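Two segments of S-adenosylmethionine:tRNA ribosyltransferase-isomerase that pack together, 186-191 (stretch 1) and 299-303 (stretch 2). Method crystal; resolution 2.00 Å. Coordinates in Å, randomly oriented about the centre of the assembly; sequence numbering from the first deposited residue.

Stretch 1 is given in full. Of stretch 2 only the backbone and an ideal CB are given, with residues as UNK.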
ATOM      1  N   THR B 186       5.743   9.136  -0.187  1.00 50.10           N
ATOM      2  CA  THR B 186       5.616   8.486  -1.468  1.00 46.74           C
ATOM      3  C   THR B 186       5.340   9.376  -2.713  1.00 42.57           C
ATOM      4  O   THR B 186       5.209   8.809  -3.774  1.00 37.26           O
ATOM      5  CB  THR B 186       4.489   7.390  -1.440  1.00 51.14           C
ATOM      6  OG1 THR B 186       3.196   8.009  -1.264  1.00 55.58           O
ATOM      7  CG2 THR B 186       4.647   6.368  -0.283  1.00 54.01           C
ATOM      8  N   ALA B 187       5.229  10.709  -2.621  1.00 40.31           N
ATOM      9  CA  ALA B 187       4.983  11.546  -3.854  1.00 39.73           C
ATOM     10  C   ALA B 187       6.061  11.340  -4.931  1.00 38.32           C
ATOM     11  O   ALA B 187       5.765  11.319  -6.122  1.00 39.14           O
ATOM     12  CB  ALA B 187       4.824  13.042  -3.506  1.00 38.56           C
ATOM     13  N   GLY B 188       7.302  11.152  -4.477  1.00 38.43           N
ATOM     14  CA  GLY B 188       8.462  10.839  -5.311  1.00 39.90           C
ATOM     15  C   GLY B 188       8.349   9.590  -6.162  1.00 40.83           C
ATOM     16  O   GLY B 188       9.011   9.479  -7.165  1.00 43.81           O
ATOM     17  N   LEU B 189       7.505   8.659  -5.761  1.00 40.82           N
ATOM     18  CA  LEU B 189       7.388   7.383  -6.459  1.00 42.99           C
ATOM     19  C   LEU B 189       6.699   7.510  -7.819  1.00 42.56           C
ATOM     20  O   LEU B 189       6.773   6.581  -8.598  1.00 44.95           O
ATOM     21  CB  LEU B 189       6.647   6.359  -5.590  1.00 42.96           C
ATOM     22  CG  LEU B 189       7.396   5.932  -4.312  1.00 47.72           C
ATOM     23  CD1 LEU B 189       6.769   4.681  -3.766  1.00 51.34           C
ATOM     24  CD2 LEU B 189       8.906   5.722  -4.520  1.00 47.02           C
ATOM     25  N   HIS B 190       6.046   8.650  -8.094  1.00 39.21           N
ATOM     26  CA  HIS B 190       5.588   8.974  -9.451  1.00 37.67           C
ATOM     27  C   HIS B 190       6.739   9.226 -10.434  1.00 36.69           C
ATOM     28  O   HIS B 190       6.557   9.063 -11.631  1.00 39.88           O
ATOM     29  CB  HIS B 190       4.683  10.200  -9.451  1.00 37.36           C
ATOM     30  CG  HIS B 190       3.483  10.079  -8.566  1.00 34.14           C
ATOM     31  ND1 HIS B 190       2.315   9.473  -8.979  1.00 34.46           N
ATOM     32  CD2 HIS B 190       3.245  10.558  -7.322  1.00 29.19           C
ATOM     33  CE1 HIS B 190       1.413   9.565  -8.013  1.00 30.90           C
ATOM     34  NE2 HIS B 190       1.956  10.204  -6.988  1.00 33.61           N
ATOM     35  N   PHE B 191       7.913   9.626  -9.953  1.00 35.79           N
ATOM     36  CA  PHE B 191       9.046   9.824 -10.830  1.00 37.60           C
ATOM     37  C   PHE B 191       9.672   8.461 -11.187  1.00 42.75           C
ATOM     38  O   PHE B 191      10.120   7.762 -10.301  1.00 48.98           O
ATOM     39  CB  PHE B 191      10.114  10.685 -10.159  1.00 38.18           C
ATOM     40  CG  PHE B 191       9.759  12.132 -10.058  1.00 39.20           C
ATOM     41  CD1 PHE B 191       9.137  12.626  -8.919  1.00 36.72           C
ATOM     42  CD2 PHE B 191      10.021  13.001 -11.110  1.00 30.57           C
ATOM     43  CE1 PHE B 191       8.789  13.964  -8.833  1.00 29.06           C
ATOM     44  CE2 PHE B 191       9.679  14.337 -11.028  1.00 34.02           C
ATOM     45  CZ  PHE B 191       9.065  14.827  -9.893  1.00 33.83           C
ATOM     46  N   UNK B 299       5.409  22.811  -5.636  1.00 23.91           N
ATOM     47  CA  UNK B 299       5.202  21.639  -4.763  1.00 22.06           C
ATOM     48  C   UNK B 299       4.563  20.494  -5.568  1.00 23.41           C
ATOM     49  O   UNK B 299       3.552  20.728  -6.209  1.00 23.51           O
ATOM     50  CB  UNK B 299       4.322  22.005  -3.566  1.00 22.06           C
ATOM     51  N   UNK B 300       5.198  19.308  -5.567  1.00 22.67           N
ATOM     52  CA  UNK B 300       4.534  18.055  -6.035  1.00 22.99           C
ATOM     53  C   UNK B 300       4.118  17.220  -4.821  1.00 23.28           C
ATOM     54  O   UNK B 300       4.926  16.937  -3.910  1.00 23.47           O
ATOM     55  CB  UNK B 300       5.460  17.243  -6.942  1.00 22.99           C
ATOM     56  N   UNK B 301       2.867  16.800  -4.816  1.00 22.80           N
ATOM     57  CA  UNK B 301       2.314  16.093  -3.685  1.00 24.85           C
ATOM     58  C   UNK B 301       1.102  15.233  -4.084  1.00 25.47           C
ATOM     59  O   UNK B 301       0.524  15.406  -5.141  1.00 26.71           O
ATOM     60  CB  UNK B 301       1.921  17.092  -2.595  1.00 24.85           C
ATOM     61  N   UNK B 302       0.725  14.308  -3.204  1.00 26.09           N
ATOM     62  CA  UNK B 302      -0.464  13.471  -3.430  1.00 27.03           C
ATOM     63  C   UNK B 302      -1.727  14.211  -3.084  1.00 29.06           C
ATOM     64  O   UNK B 302      -1.694  15.363  -2.655  1.00 26.70           O
ATOM     65  CB  UNK B 302      -0.385  12.181  -2.611  1.00 27.03           C
ATOM     66  N   UNK B 303      -2.860  13.558  -3.360  1.00 26.82           N
ATOM     67  CA  UNK B 303      -4.175  14.011  -2.905  1.00 26.38           C
ATOM     68  C   UNK B 303      -4.430  13.497  -1.494  1.00 26.44           C
ATOM     69  O   UNK B 303      -4.414  12.295  -1.266  1.00 28.12           O
ATOM     70  CB  UNK B 303      -5.276  13.540  -3.857  1.00 26.38           C
TER

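The backbone of stretch 2 runs extended past the 3-10 turn of stretch 1, and the register is set by the CA of Ala 187 and the CA of position 301, 5.3 Å apart. Ala 187 directs its CB toward the strand, so the neighbouring positions can be judged by what lies around that methyl.

Position 299 has phi/psi of -145/125, a strand conformation, and no atom of stretch 1 lies within 5.5 Å of its ideal CB. Stretch 1 therefore places no demand on it. The deposited residue is Leu 299, whose side chain is out of reach.

Position 300, at -103/130, points its CB toward stretch 1. The ideal CB lies 5.0 Å from CE1 of Phe 191 and 5.5 Å from CB of Ala 187, a setting of aromatic carbon and methyl that presents no polar side-chain group nearby. A compact aliphatic residue would suit it, with valine, isoleucine, leucine or alanine all plausible. It is Val 300, with chi1 at -179° (t). The closest side-chain approach is CG1 of Val 300 to CE1 of Phe 191, 4.7 Å, yet the residue has 51 Å² covered by stretch 1; its backbone also takes part, the O of Val 300 lying 3.9 Å from the CB of Ala 187.

At position 301 the CB points away, as expected from alternation along a strand. Its ideal CB is still 5.1 Å from CB of Ala 187, but the side chain would grow outward, so stretch 1 discriminates little; the extended angles, -157/164, would accommodate beta-branched residues. Thr 301 is deposited, and what meets stretch 1 is its backbone: CA of Thr 301 is 4.0 Å from CB of Ala 187.

Position 302 points sideways, with its ideal CB 5.3 Å from NE2 of His 190 and 5.4 Å from CB of Ala 187. The imidazole nitrogen and the hydroxyl of Thr 186 offer polar partners, but the side chain must reach beyond CB, as asparagine, aspartate or glutamine does. An amide has the advantage of carrying both an acceptor and a donor. Asn 302, with chi1 -65° (m) and chi2 -28°, brings its end nearer and uses both: NE2 of His 190 donates to OD1 of Asn 302 at 3.0 Å and 157°, near the ring plane, while ND2 of Asn 302 makes a weak hydrogen bond to OG1 of Thr 186 at 3.2 Å and 134°. The same OD1 of Asn 302 also lies 3.8 Å from CA of Ala 187.

Position 303 has nothing of stretch 1 within 5.5 Å of its ideal CB, leaving the choice open. The side chain of Phe 303 stays out of reach, its CD1 7.6 Å from NE2 of His 190.

Stretch 2 299-303: LVTNF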
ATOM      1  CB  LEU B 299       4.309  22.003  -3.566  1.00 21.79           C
ATOM      2  CG  LEU B 299       3.800  20.832  -2.665  1.00 24.67           C
ATOM      3  CD1 LEU B 299       4.983  20.093  -2.111  1.00 24.49           C
ATOM      4  CD2 LEU B 299       2.969  21.272  -1.553  1.00 27.65           C
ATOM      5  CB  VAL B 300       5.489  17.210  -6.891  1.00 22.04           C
ATOM      6  CG1 VAL B 300       4.827  15.961  -7.397  1.00 27.58           C
ATOM      7  CG2 VAL B 300       6.072  18.024  -8.025  1.00 26.22           C
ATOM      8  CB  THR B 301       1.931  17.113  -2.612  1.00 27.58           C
ATOM      9  OG1 THR B 301       1.502  16.434  -1.413  1.00 25.75           O
ATOM     10  CG2 THR B 301       0.741  17.956  -3.048  1.00 28.48           C
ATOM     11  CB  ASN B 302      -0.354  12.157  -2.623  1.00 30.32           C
ATOM     12  CG  ASN B 302       0.815  11.255  -3.089  1.00 34.95           C
ATOM     13  OD1 ASN B 302       1.233  11.284  -4.250  1.00 40.34           O
ATOM     14  ND2 ASN B 302       1.336  10.464  -2.160  1.00 41.36           N
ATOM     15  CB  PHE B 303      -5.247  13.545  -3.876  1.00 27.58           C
ATOM     16  CG  PHE B 303      -5.316  14.372  -5.104  1.00 23.80           C
ATOM     17  CD1 PHE B 303      -4.559  14.086  -6.181  1.00 29.49           C
ATOM     18  CD2 PHE B 303      -6.136  15.487  -5.141  1.00 24.91           C
ATOM     19  CE1 PHE B 303      -4.644  14.867  -7.332  1.00 29.34           C
ATOM     20  CE2 PHE B 303      -6.210  16.280  -6.240  1.00 25.80           C
ATOM     21  CZ  PHE B 303      -5.468  15.968  -7.355  1.00 24.42           C
TER
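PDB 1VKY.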